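Local coordinates for TATA-binding protein (Sulfolobus acidocaldarius, PDB 1MP9) that binds the TATA box of archaeal promoters and, as a general transcription factor, contributes to the activation of genes transcribed by RNA polymerase, at the interface of chains A and B. Numbering follows the deposited sequence. Chains: chain A/B, TATA-binding protein.

The interface of chains A and B. Residues chain A 17, 108, 110, 161, 163; chain B 131-132, 134, 137.
B:Met132 lies across the side chains of A:Thr163, A:Val110 and A:Val161, a worked example of one thioether side chain spanning groups from neighbouring strands. CB of B:Met132 meets the hydroxyl OG1 of A:Thr163 at 3.4 Å. CG of B:Met132 meets CG2 of A:Val110 at 3.8 Å, the two side chains crossing at about a right angle. SD of B:Met132 then settles against CB of A:Thr163 at 3.6 Å, with CG1 of A:Val110 also near, and faces CG1 of A:Val161 at 3.9 Å. The chain is extended through its first two torsions and bends at the third (chi3 96°), which carries the methyl CE back from the strands, alongside A:Val161.

Beside it, B:Glu134 presses its CG on CG2 of A:Val110 at 3.6 Å, then bends at chi2 (-63°) and reaches A:Asn17. There the amide ND2 of A:Asn17 donates a hydrogen bond to carboxylate OE2 of B:Glu134 at 2.8 Å, arriving from above the carboxylate plane, with the two flat groups turned 44° apart. At the other end a water links OD1 of A:Asn108 (2.8 Å) to the backbone carbonyl O of B:Asn131 (2.7 Å).

Chain A contributes strands 12-23, 103-114 and 159-163, on the concave underside of the TBP saddle that in this family receives DNA; chain B contributes strand 131-132 and the loop beyond it. The two-fold repeats the contact with chains exchanged. This pairing would be expected to block DNA there and may come from the crystal, since the structure alone does not show whether it forms in solution.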
ATOM      1  N   ASN A  17      15.297   5.324  -1.411  1.00 19.35           N
ATOM      2  CA  ASN A  17      15.824   4.588  -2.541  1.00 20.53           C
ATOM      3  C   ASN A  17      15.207   5.049  -3.841  1.00 20.56           C
ATOM      4  O   ASN A  17      14.063   5.486  -3.887  1.00 20.64           O
ATOM      5  CB  ASN A  17      15.531   3.084  -2.415  1.00 21.48           C
ATOM      6  CG  ASN A  17      16.236   2.277  -3.484  1.00 22.51           C
ATOM      7  OD1 ASN A  17      17.393   2.547  -3.787  1.00 21.99           O
ATOM      8  ND2 ASN A  17      15.565   1.268  -4.041  1.00 20.76           N
ATOM      9  N   ASN A 108      10.852   4.353  -9.922  1.00 18.77           N
ATOM     10  CA  ASN A 108      10.136   4.520  -8.657  1.00 19.78           C
ATOM     11  C   ASN A 108      11.056   5.167  -7.641  1.00 18.29           C
ATOM     12  O   ASN A 108      12.266   4.985  -7.693  1.00 18.39           O
ATOM     13  CB  ASN A 108       9.675   3.166  -8.065  1.00 19.53           C
ATOM     14  CG  ASN A 108       8.847   3.335  -6.765  1.00 21.18           C
ATOM     15  OD1 ASN A 108       8.980   2.563  -5.795  1.00 23.71           O
ATOM     16  ND2 ASN A 108       7.982   4.304  -6.762  1.00 19.98           N
ATOM     17  N   VAL A 110      11.303   5.594  -3.420  1.00 18.85           N
ATOM     18  CA  VAL A 110      10.680   5.206  -2.161  1.00 19.08           C
ATOM     19  C   VAL A 110      11.214   6.221  -1.167  1.00 17.22           C
ATOM     20  O   VAL A 110      12.422   6.445  -1.091  1.00 18.40           O
ATOM     21  CB  VAL A 110      11.095   3.787  -1.677  1.00 20.19           C
ATOM     22  CG1 VAL A 110      10.472   3.546  -0.248  1.00 19.11           C
ATOM     23  CG2 VAL A 110      10.608   2.701  -2.688  1.00 18.90           C
ATOM     24  N   VAL A 161       5.645   6.136   4.844  1.00 17.06           N
ATOM     25  CA  VAL A 161       6.440   5.618   3.763  1.00 17.82           C
ATOM     26  C   VAL A 161       5.668   6.053   2.491  1.00 19.02           C
ATOM     27  O   VAL A 161       4.426   5.952   2.424  1.00 19.09           O
ATOM     28  CB  VAL A 161       6.542   4.103   3.812  1.00 17.12           C
ATOM     29  CG1 VAL A 161       7.279   3.586   2.561  1.00 16.99           C
ATOM     30  CG2 VAL A 161       7.307   3.662   5.062  1.00 15.86           C
ATOM     31  N   THR A 163       5.538   5.574  -1.698  1.00 17.25           N
ATOM     32  CA  THR A 163       6.092   4.876  -2.851  1.00 18.02           C
ATOM     33  C   THR A 163       5.234   5.108  -4.119  1.00 19.88           C
ATOM     34  O   THR A 163       4.034   5.368  -4.031  1.00 19.33           O
ATOM     35  CB  THR A 163       6.225   3.330  -2.564  1.00 17.16           C
ATOM     36  OG1 THR A 163       6.791   2.670  -3.696  1.00 18.59           O
ATOM     37  CG2 THR A 163       4.842   2.694  -2.300  1.00 17.23           C
TER
ATOM     38  N   ASN B 131       5.757  -1.937  -7.936  1.00 27.79           N
ATOM     39  CA  ASN B 131       5.934  -2.411  -6.581  1.00 23.64           C
ATOM     40  C   ASN B 131       7.048  -1.770  -5.799  1.00 22.96           C
ATOM     41  O   ASN B 131       7.950  -1.129  -6.335  1.00 21.05           O
ATOM     42  CB  ASN B 131       6.193  -3.913  -6.620  1.00 23.34           C
ATOM     43  CG  ASN B 131       7.651  -4.228  -6.891  1.00 24.91           C
ATOM     44  OD1 ASN B 131       8.483  -4.155  -5.985  1.00 22.67           O
ATOM     45  ND2 ASN B 131       7.979  -4.554  -8.154  1.00 22.30           N
ATOM     46  N   MET B 132       6.974  -1.981  -4.496  1.00 22.59           N
ATOM     47  CA  MET B 132       7.982  -1.524  -3.572  1.00 22.10           C
ATOM     48  C   MET B 132       8.430  -2.738  -2.742  1.00 23.47           C
ATOM     49  O   MET B 132       7.606  -3.540  -2.271  1.00 20.26           O
ATOM     50  CB  MET B 132       7.415  -0.486  -2.595  1.00 26.09           C
ATOM     51  CG  MET B 132       8.399  -0.140  -1.449  1.00 26.13           C
ATOM     52  SD  MET B 132       7.626   0.952  -0.228  1.00 25.74           S
ATOM     53  CE  MET B 132       7.105  -0.188   0.955  1.00 27.17           C
ATOM     54  N   GLU B 134      11.399  -2.585  -0.043  1.00 22.29           N
ATOM     55  CA  GLU B 134      12.517  -1.908   0.648  1.00 22.01           C
ATOM     56  C   GLU B 134      12.320  -2.480   2.049  1.00 20.91           C
ATOM     57  O   GLU B 134      11.624  -1.909   2.892  1.00 19.51           O
ATOM     58  CB  GLU B 134      12.289  -0.406   0.629  1.00 23.52           C
ATOM     59  CG  GLU B 134      12.272   0.183  -0.778  1.00 28.20           C
ATOM     60  CD  GLU B 134      13.606   0.027  -1.504  1.00 29.42           C
ATOM     61  OE1 GLU B 134      14.661   0.121  -0.812  1.00 25.76           O
ATOM     62  OE2 GLU B 134      13.596  -0.179  -2.767  1.00 29.93           O
ATOM     63  N   GLN B 137      12.059  -0.450   5.251  1.00 28.26           N
ATOM     64  CA  GLN B 137      10.838   0.355   5.451  1.00 26.46           C
ATOM     65  C   GLN B 137       9.591  -0.497   5.746  1.00 26.60           C
ATOM     66  O   GLN B 137       8.715  -0.092   6.523  1.00 26.39           O
ATOM     67  CB  GLN B 137      10.552   1.214   4.220  1.00 25.71           C
ATOM     68  CG  GLN B 137      11.618   2.251   3.899  1.00 30.09           C
ATOM     69  CD  GLN B 137      11.955   3.113   5.106  1.00 30.89           C
ATOM     70  OE1 GLN B 137      11.060   3.675   5.734  1.00 34.40           O
ATOM     71  NE2 GLN B 137      13.243   3.218   5.436  1.00 30.04           N
TER
HETATM   72  O   HOH W   1      10.307   0.072  -6.134  1.00 34.75           O